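Local coordinates for glyoxalase family protein (Bacillus cereus, PDB 1SS4) that belongs to the metal-binding vicinal oxygen chelate (glyoxalase) superfamily and may act as a methylmalonyl-CoA epimerase, at the interface of chains A and B. Sequence-based numbering; all coordinates share one arbitrary frame. Chains: chain A/B, Glyoxalase family protein.

Contact 1: the interface of chains A and B. Residues chain A 11-13; chain B 100-102, 149.
Main-chain hydrogen bonds join A:Arg11 to B:Thr102 and A:Asp13 to B:Met100, on strands from two copies of the protein that run antiparallel. The amide N of B:Thr102 gives to the carbonyl O of A:Arg11 at 3.0 Å, and the amide N of A:Asp13 gives to the carbonyl O of B:Met100 at 2.8 Å, the latter bent at its hydrogen (120°).

The charged contact lies beside this pairing. A:Arg11 turns at chi2 (-87°), which carries its long chain across B:Thr102 to B:Glu149, where NH2 forms a salt bridge with carboxylate OE2 at 3.0 Å. OE2 lies in the guanidinium plane but is approached from above its own carboxylate plane, the two groups standing almost perpendicular. On its own chain, A:Asp13 OD1 takes a weaker salt bridge from the same NH2, so arginine links two acids that might otherwise repel.

Apolar packing completes the patch. Threonine is short enough for CB of B:Thr102 to lie 3.6 Å from one guanidinium face, near its rim. Selenomethionine A:Met12 lays CG of its flexible, unbranched chain against CE1 of B:Phe101 at 3.8 Å.

In the fold, strand 9-18 of chain A pairs here with strand 95-103 of chain B, while B:Glu149 closes strand 143-149.

Contact 2: the interface of chains A and B. Residues chain A 46, 50; chain B 123, 125, 131, 133-135.
A:Val50, from helix 45-51 of chain A, sets its two methyl groups against different parts of chain B, in a largely apolar packing of helix on strands within the two-fold interface of the deposited dimer. A chi1 of 176° points CG1 at B:Tyr135 and CG2, beside the backbone N, at B:Val125; this forked shape suits a place between an aromatic ring and aliphatic side chains.

CG1 sits over one face of the B:Tyr135 ring, displaced toward the rim and 4.0 Å from the centroid, a CH-pi contact in which the two side chains meet at about a right angle. CG2 meets the branch point of B:Val125, CB, at 3.6 Å, the valines passing at a slant. B:Leu133 also presents CG to the same methyl at 3.9 Å, its bulk broadening the apolar surface.

One helical turn earlier, A:Trp46 rests its CB on CG1 of B:Val125 at 3.7 Å. Its indole runs crosswise to B:Tyr131, with the far corner, CH2, meeting the phenol OH at 3.9 Å. The large ring thus extends the helix's reach toward strand 131-137.

Water 1 lies 2.7 Å from the carbonyl O of A:Val50. The carbonyl O of B:Glu123 is 2.9 Å from water 1, and the amide N of B:Tyr135 points at it almost perfectly straight, at 179°.

Contact 3: the interface of chains A and B. Residues chain A 14-16, 73; chain B 98-100.
This is an antiparallel beta interface between two copies of one protein: A:Asn14, A:Val15 and A:Ser16 pair with B:Met100, B:Val99 and B:Arg98, joining the sheets of the subunits in the deposited dimer. Backbone bonds bracket the stretch, from B:Met100 N to A:Asn14 O at 2.7 Å and from A:Ser16 N to B:Arg98 O at 2.8 Å.

The guanidinium of B:Arg98 adds side-chain specificity. Its NH1 donates to the amide oxygen OD1 of A:Asn14 at 2.7 Å; OD1 lies near the guanidinium plane, although the two flat groups are turned 48° apart. NH2 makes a weak bond to the same oxygen and a salt bridge of 3.2 Å, weak as a hydrogen bond, to carboxylate OE1 of A:Glu73, whose plane stands nearly perpendicular. The bend at chi2 (115°) lays the arginine along its own strand toward B:Met100, bringing these acceptors to its edge.

Both faces are packed as well. The hydroxyl OG of A:Ser16 lies 3.3 Å above the guanidinium centre, a position that suits a small side chain, while CB of B:Met100 covers the opposite face near its rim. Together, edge bonds and face packing should restrict the group's rotation.

The site lies along strand 9-18 of chain A and strand 95-103 of chain B, with A:Glu73 reaching in from strand 71-77.

Contact 4: the interface of chains A and B. Residues chain A 19-20, 82, 84, 87; chain B 92-94.
The backbone N of B:Leu94 donates to the carbonyl O of A:Ala84 at 2.9 Å, fastening two loop segments of a vicinal oxygen chelate (glyoxalase) family protein across the subunit boundary. The bond is straight at its hydrogen (166°), although the donor stands above the carbonyl plane. Next to it the methyl CB atoms of A:Ala84 and B:Ala93 meet at 3.6 Å; alanine is small enough to let the backbones come this near.

B:Leu94 gives the patch its main apolar side chain. With CG anti to the carbonyl carbon (chi1 -64°), it runs alongside A:Arg87, both pointing the same way, and its CB touches the methylene CD of that arginine at 3.6 Å. Farther out, CD1 lies 3.5 Å above one face of the A:Arg87 guanidinium, toward the rim. The other methyl, CD2, turns to the backbone of A:Val19 and A:Glu20, coming within 3.5 Å of the carbonyl carbon of A:Val19. Leucine's fork therefore touches both arginine and main chain.

A:Glu20 positions the arginine from within chain A. Its carboxylate OE2 accepts NH1 of A:Arg87 at 3.0 Å in a salt bridge, lying in the guanidinium plane. This edge contact would help hold the flat group with its face toward leucine. On the other flank, A:Thr82 crosses B:Leu94 at about a right angle, and its CB packs 3.6 Å from the carbonyl O of B:Asn92.

Contact 1: the interface of chains A and B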
loop_
_atom_site.group_PDB
_atom_site.type_symbol
_atom_site.label_atom_id
_atom_site.label_comp_id
_atom_site.label_asym_id
_atom_site.label_seq_id
_atom_site.Cartn_x
_atom_site.Cartn_y
_atom_site.Cartn_z
ATOM N N ARG A 11 11.962 -8.432 -2.651
ATOM C CA ARG A 11 10.521 -8.508 -2.424
ATOM C C ARG A 11 9.925 -7.193 -1.967
ATOM O O ARG A 11 10.629 -6.221 -1.706
ATOM C CB ARG A 11 10.152 -9.597 -1.407
ATOM C CG ARG A 11 10.329 -9.218 0.026
ATOM C CD ARG A 11 11.724 -9.511 0.447
ATOM N NE ARG A 11 11.981 -9.136 1.828
ATOM C CZ ARG A 11 13.007 -9.601 2.523
ATOM N NH1 ARG A 11 13.847 -10.461 1.962
ATOM N NH2 ARG A 11 13.214 -9.178 3.758
HETATM N N MSE A 12 8.603 -7.149 -1.930
HETATM C CA MSE A 12 7.938 -5.961 -1.419
HETATM C C MSE A 12 7.631 -6.415 0.003
HETATM O O MSE A 12 6.751 -7.240 0.211
HETATM C CB MSE A 12 6.643 -5.675 -2.177
HETATM C CG MSE A 12 5.941 -4.462 -1.630
HETATM SE SE MSE A 12 4.401 -4.036 -2.729
HETATM C CE MSE A 12 3.125 -5.188 -1.839
ATOM N N ASP A 13 8.384 -5.907 0.970
ATOM C CA ASP A 13 8.228 -6.312 2.360
ATOM C C ASP A 13 6.870 -6.055 2.987
ATOM O O ASP A 13 6.315 -6.920 3.670
ATOM C CB ASP A 13 9.293 -5.638 3.213
ATOM C CG ASP A 13 9.528 -6.368 4.500
ATOM O OD1 ASP A 13 10.347 -7.325 4.499
ATOM O OD2 ASP A 13 8.875 -6.007 5.511
HETATM N N MSE B 100 7.122 -0.740 1.118
HETATM C CA MSE B 100 8.536 -0.974 1.397
HETATM C C MSE B 100 9.116 -2.114 0.560
HETATM O O MSE B 100 8.544 -3.195 0.497
HETATM C CB MSE B 100 8.709 -1.275 2.890
HETATM C CG MSE B 100 10.042 -1.887 3.239
HETATM SE SE MSE B 100 11.410 -0.561 3.406
HETATM C CE MSE B 100 10.947 -0.095 5.216
ATOM N N PHE B 101 10.260 -1.862 -0.082
ATOM C CA PHE B 101 10.926 -2.875 -0.911
ATOM C C PHE B 101 12.311 -3.239 -0.351
ATOM O O PHE B 101 13.032 -2.376 0.136
ATOM C CB PHE B 101 11.143 -2.368 -2.329
ATOM C CG PHE B 101 9.897 -2.022 -3.051
ATOM C CD1 PHE B 101 9.114 -3.016 -3.622
ATOM C CD2 PHE B 101 9.512 -0.687 -3.182
ATOM C CE1 PHE B 101 7.951 -2.682 -4.337
ATOM C CE2 PHE B 101 8.349 -0.346 -3.890
ATOM C CZ PHE B 101 7.576 -1.348 -4.466
ATOM N N THR B 102 12.668 -4.514 -0.425
ATOM C CA THR B 102 13.988 -4.932 0.026
ATOM C C THR B 102 14.818 -5.149 -1.228
ATOM O O THR B 102 14.406 -5.874 -2.141
ATOM C CB THR B 102 13.920 -6.231 0.840
ATOM O OG1 THR B 102 13.138 -5.996 2.015
ATOM C CG2 THR B 102 15.334 -6.677 1.253
ATOM N N GLU B 149 18.857 -6.134 3.611
ATOM C CA GLU B 149 19.090 -7.073 4.707
ATOM C C GLU B 149 20.599 -7.215 4.832
ATOM O O GLU B 149 21.272 -7.500 3.844
ATOM C CB GLU B 149 18.534 -8.457 4.391
ATOM C CG GLU B 149 17.052 -8.549 4.172
ATOM C CD GLU B 149 16.645 -9.973 3.837
ATOM O OE1 GLU B 149 17.170 -10.521 2.839
ATOM O OE2 GLU B 149 15.810 -10.544 4.573
#

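Contact 2: the interface of chains A and B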
loop_
_atom_site.group_PDB
_atom_site.type_symbol
_atom_site.label_atom_id
_atom_site.label_comp_id
_atom_site.label_asym_id
_atom_site.label_seq_id
_atom_site.Cartn_x
_atom_site.Cartn_y
_atom_site.Cartn_z
ATOM N N TRP A 46 17.062 6.205 15.749
ATOM C CA TRP A 46 17.229 5.748 14.375
ATOM C C TRP A 46 15.954 5.940 13.549
ATOM O O TRP A 46 16.012 6.370 12.396
ATOM C CB TRP A 46 17.625 4.265 14.339
ATOM C CG TRP A 46 16.563 3.326 14.859
ATOM C CD1 TRP A 46 16.355 2.965 16.155
ATOM C CD2 TRP A 46 15.570 2.633 14.083
ATOM N NE1 TRP A 46 15.300 2.088 16.239
ATOM C CE2 TRP A 46 14.798 1.866 14.985
ATOM C CE3 TRP A 46 15.258 2.588 12.712
ATOM C CZ2 TRP A 46 13.727 1.056 14.565
ATOM C CZ3 TRP A 46 14.193 1.783 12.292
ATOM C CH2 TRP A 46 13.440 1.027 13.221
ATOM N N VAL A 50 15.062 8.028 9.862
ATOM C CA VAL A 50 14.500 7.461 8.640
ATOM C C VAL A 50 13.380 8.360 8.123
ATOM O O VAL A 50 13.354 8.747 6.955
ATOM C CB VAL A 50 13.859 6.055 8.878
ATOM C CG1 VAL A 50 13.199 5.566 7.572
ATOM C CG2 VAL A 50 14.910 5.040 9.345
ATOM N N GLU B 123 17.432 10.014 6.059
ATOM C CA GLU B 123 18.733 9.618 5.567
ATOM C C GLU B 123 18.712 8.089 5.535
ATOM O O GLU B 123 17.717 7.481 5.938
ATOM C CB GLU B 123 19.841 10.169 6.475
ATOM C CG GLU B 123 19.817 9.697 7.902
ATOM C CD GLU B 123 20.775 10.490 8.795
ATOM O OE1 GLU B 123 21.025 10.064 9.935
ATOM O OE2 GLU B 123 21.269 11.545 8.359
ATOM N N VAL B 125 19.456 4.790 7.042
ATOM C CA VAL B 125 19.695 4.389 8.424
ATOM C C VAL B 125 19.945 2.903 8.649
ATOM O O VAL B 125 19.323 2.053 8.007
ATOM C CB VAL B 125 18.477 4.828 9.290
ATOM C CG1 VAL B 125 18.664 4.425 10.747
ATOM C CG2 VAL B 125 18.285 6.340 9.167
ATOM N N TYR B 131 19.618 -4.542 9.373
ATOM C CA TYR B 131 19.296 -3.966 8.080
ATOM C C TYR B 131 19.511 -2.478 7.977
ATOM O O TYR B 131 19.808 -1.802 8.957
ATOM C CB TYR B 131 17.853 -4.293 7.688
ATOM C CG TYR B 131 16.827 -3.815 8.670
ATOM C CD1 TYR B 131 16.444 -4.612 9.751
ATOM C CD2 TYR B 131 16.233 -2.557 8.530
ATOM C CE1 TYR B 131 15.489 -4.166 10.677
ATOM C CE2 TYR B 131 15.274 -2.098 9.450
ATOM C CZ TYR B 131 14.910 -2.908 10.521
ATOM O OH TYR B 131 13.984 -2.454 11.438
ATOM N N LEU B 133 17.756 1.020 5.960
ATOM C CA LEU B 133 16.541 1.455 5.288
ATOM C C LEU B 133 16.455 2.959 5.127
ATOM O O LEU B 133 17.193 3.726 5.769
ATOM C CB LEU B 133 15.300 0.994 6.066
ATOM C CG LEU B 133 15.043 1.653 7.427
ATOM C CD1 LEU B 133 13.569 1.476 7.794
ATOM C CD2 LEU B 133 15.930 1.035 8.496
ATOM N N CYS B 134 15.502 3.376 4.301
ATOM C CA CYS B 134 15.275 4.779 4.078
ATOM C C CYS B 134 13.915 5.002 3.462
ATOM O O CYS B 134 13.269 4.054 2.976
ATOM C CB CYS B 134 16.341 5.358 3.140
ATOM S SG CYS B 134 16.260 4.826 1.360
ATOM N N TYR B 135 13.484 6.259 3.508
ATOM C CA TYR B 135 12.234 6.679 2.893
ATOM C C TYR B 135 12.678 7.617 1.779
ATOM O O TYR B 135 13.523 8.483 1.988
ATOM C CB TYR B 135 11.356 7.468 3.871
ATOM C CG TYR B 135 10.502 6.630 4.785
ATOM C CD1 TYR B 135 10.669 5.251 4.859
ATOM C CD2 TYR B 135 9.524 7.221 5.586
ATOM C CE1 TYR B 135 9.880 4.472 5.705
ATOM C CE2 TYR B 135 8.730 6.441 6.451
ATOM C CZ TYR B 135 8.918 5.074 6.498
ATOM O OH TYR B 135 8.161 4.286 7.339
HETATM O O HOH W 1 15.119 8.299 4.970
#

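Contact 3: the interface of chains A and B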
loop_
_atom_site.group_PDB
_atom_site.type_symbol
_atom_site.label_atom_id
_atom_site.label_comp_id
_atom_site.label_asym_id
_atom_site.label_seq_id
_atom_site.Cartn_x
_atom_site.Cartn_y
_atom_site.Cartn_z
ATOM N N ASN A 14 6.328 -4.868 2.770
ATOM C CA ASN A 14 5.049 -4.527 3.371
ATOM C C ASN A 14 4.552 -3.178 2.875
ATOM O O ASN A 14 5.295 -2.419 2.245
ATOM C CB ASN A 14 5.204 -4.433 4.901
ATOM C CG ASN A 14 6.133 -3.262 5.335
ATOM O OD1 ASN A 14 5.758 -2.096 5.265
ATOM N ND2 ASN A 14 7.348 -3.590 5.770
ATOM N N VAL A 15 3.285 -2.908 3.158
ATOM C CA VAL A 15 2.703 -1.607 2.874
ATOM C C VAL A 15 2.353 -1.174 4.290
ATOM O O VAL A 15 1.920 -1.998 5.092
ATOM C CB VAL A 15 1.423 -1.692 2.030
ATOM C CG1 VAL A 15 0.455 -2.667 2.660
ATOM C CG2 VAL A 15 0.786 -0.313 1.937
ATOM N N SER A 16 2.596 0.087 4.635
ATOM C CA SER A 16 2.287 0.521 5.988
ATOM C C SER A 16 1.183 1.528 5.991
ATOM O O SER A 16 1.019 2.291 5.020
ATOM C CB SER A 16 3.511 1.116 6.687
ATOM O OG SER A 16 3.857 2.356 6.082
ATOM N N GLU A 73 2.104 -3.149 7.748
ATOM C CA GLU A 73 2.698 -2.559 8.938
ATOM C C GLU A 73 1.766 -1.461 9.410
ATOM O O GLU A 73 1.437 -0.548 8.645
ATOM C CB GLU A 73 4.068 -1.951 8.621
ATOM C CG GLU A 73 4.794 -1.421 9.850
ATOM C CD GLU A 73 6.196 -0.881 9.535
ATOM O OE1 GLU A 73 6.992 -1.590 8.877
ATOM O OE2 GLU A 73 6.510 0.248 9.946
ATOM N N ARG B 98 3.307 4.100 2.902
ATOM C CA ARG B 98 4.259 3.742 1.868
ATOM C C ARG B 98 4.395 2.249 1.714
ATOM O O ARG B 98 4.054 1.483 2.625
ATOM C CB ARG B 98 5.642 4.297 2.252
ATOM C CG ARG B 98 6.043 3.826 3.690
ATOM C CD ARG B 98 7.247 2.927 3.678
ATOM N NE ARG B 98 7.471 2.206 4.942
ATOM C CZ ARG B 98 6.918 1.031 5.257
ATOM N NH1 ARG B 98 6.083 0.428 4.416
ATOM N NH2 ARG B 98 7.257 0.414 6.386
ATOM N N VAL B 99 4.873 1.839 0.546
ATOM C CA VAL B 99 5.170 0.448 0.326
ATOM C C VAL B 99 6.694 0.368 0.534
ATOM O O VAL B 99 7.454 1.302 0.175
ATOM C CB VAL B 99 4.788 -0.059 -1.099
ATOM C CG1 VAL B 99 3.260 -0.183 -1.199
ATOM C CG2 VAL B 99 5.334 0.877 -2.178
HETATM N N MSE B 100 7.122 -0.740 1.118
HETATM C CA MSE B 100 8.536 -0.974 1.397
HETATM C C MSE B 100 9.116 -2.114 0.560
HETATM O O MSE B 100 8.544 -3.195 0.497
HETATM C CB MSE B 100 8.709 -1.275 2.890
HETATM C CG MSE B 100 10.042 -1.887 3.239
HETATM SE SE MSE B 100 11.410 -0.561 3.406
HETATM C CE MSE B 100 10.947 -0.095 5.216
#

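Contact 4: the interface of chains A and B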
loop_
_atom_site.group_PDB
_atom_site.type_symbol
_atom_site.label_atom_id
_atom_site.label_comp_id
_atom_site.label_asym_id
_atom_site.label_seq_id
_atom_site.Cartn_x
_atom_site.Cartn_y
_atom_site.Cartn_z
ATOM N N VAL A 19 -2.281 4.736 11.696
ATOM C CA VAL A 19 -3.623 4.705 12.236
ATOM C C VAL A 19 -3.753 5.443 13.560
ATOM O O VAL A 19 -2.748 5.785 14.199
ATOM C CB VAL A 19 -4.115 3.251 12.400
ATOM C CG1 VAL A 19 -4.037 2.533 11.058
ATOM C CG2 VAL A 19 -3.274 2.516 13.440
ATOM N N GLU A 20 -5.004 5.698 13.940
ATOM C CA GLU A 20 -5.349 6.393 15.177
ATOM C C GLU A 20 -5.259 5.429 16.366
ATOM O O GLU A 20 -4.716 5.764 17.414
ATOM C CB GLU A 20 -6.776 6.934 15.054
ATOM C CG GLU A 20 -7.179 7.934 16.108
ATOM C CD GLU A 20 -8.587 8.478 15.878
ATOM O OE1 GLU A 20 -9.019 9.314 16.708
ATOM O OE2 GLU A 20 -9.264 8.080 14.881
ATOM N N THR A 82 0.073 13.427 14.669
ATOM C CA THR A 82 -0.188 13.455 13.238
ATOM C C THR A 82 -0.761 14.860 12.945
ATOM O O THR A 82 -1.317 15.518 13.830
ATOM C CB THR A 82 -1.161 12.311 12.822
ATOM O OG1 THR A 82 -2.256 12.259 13.729
ATOM C CG2 THR A 82 -0.443 10.946 12.872
ATOM N N ALA A 84 -2.139 15.463 9.435
ATOM C CA ALA A 84 -2.918 15.374 8.201
ATOM C C ALA A 84 -3.641 14.044 8.246
ATOM O O ALA A 84 -3.285 13.190 9.048
ATOM C CB ALA A 84 -2.010 15.443 6.961
ATOM N N ARG A 87 -7.134 9.083 5.472
ATOM C CA ARG A 87 -7.784 7.792 5.690
ATOM C C ARG A 87 -9.106 7.688 4.941
ATOM O O ARG A 87 -9.432 6.627 4.426
ATOM C CB ARG A 87 -8.042 7.565 7.175
ATOM C CG ARG A 87 -6.806 7.229 7.985
ATOM C CD ARG A 87 -7.166 7.211 9.483
ATOM N NE ARG A 87 -7.790 8.466 9.918
ATOM C CZ ARG A 87 -8.332 8.662 11.123
ATOM N NH1 ARG A 87 -8.334 7.682 12.034
ATOM N NH2 ARG A 87 -8.877 9.834 11.422
ATOM N N ASN B 92 3.953 11.995 9.059
ATOM C CA ASN B 92 3.055 11.939 10.201
ATOM C C ASN B 92 1.643 12.355 9.797
ATOM O O ASN B 92 1.118 13.390 10.212
ATOM C CB ASN B 92 3.600 12.775 11.399
ATOM C CG ASN B 92 3.905 14.232 11.046
ATOM O OD1 ASN B 92 4.329 14.526 9.945
ATOM N ND2 ASN B 92 3.693 15.139 12.002
ATOM N N ALA B 93 1.036 11.524 8.943
ATOM C CA ALA B 93 -0.328 11.739 8.470
ATOM C C ALA B 93 -1.059 10.406 8.589
ATOM O O ALA B 93 -0.440 9.337 8.418
ATOM C CB ALA B 93 -0.335 12.217 6.990
ATOM N N LEU B 94 -2.362 10.451 8.881
ATOM C CA LEU B 94 -3.140 9.214 8.997
ATOM C C LEU B 94 -3.471 8.690 7.594
ATOM O O LEU B 94 -3.718 9.486 6.655
ATOM C CB LEU B 94 -4.433 9.462 9.779
ATOM C CG LEU B 94 -4.155 9.864 11.225
ATOM C CD1 LEU B 94 -5.337 10.687 11.743
ATOM C CD2 LEU B 94 -3.897 8.621 12.089
#

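Contact 1 and contact 3 are consecutive stretches of one intersubunit strand pair, 9-18 of chain A with 95-103 of chain B; their C-alpha centres lie about 9 Å apart and they share B:Met100. Contact 4 is about 14 Å from contact 3 and 23 Å from contact 1; there the residues just after strand 9-18, with the loop around 82-87 of chain A, meet those just before strand 95-103 of chain B. Contact 2, about 13 Å from contact 1, adds helix packing to one side. Two-fold symmetry repeats every contact, which fits a dimer, although the structure alone does not show the form in solution.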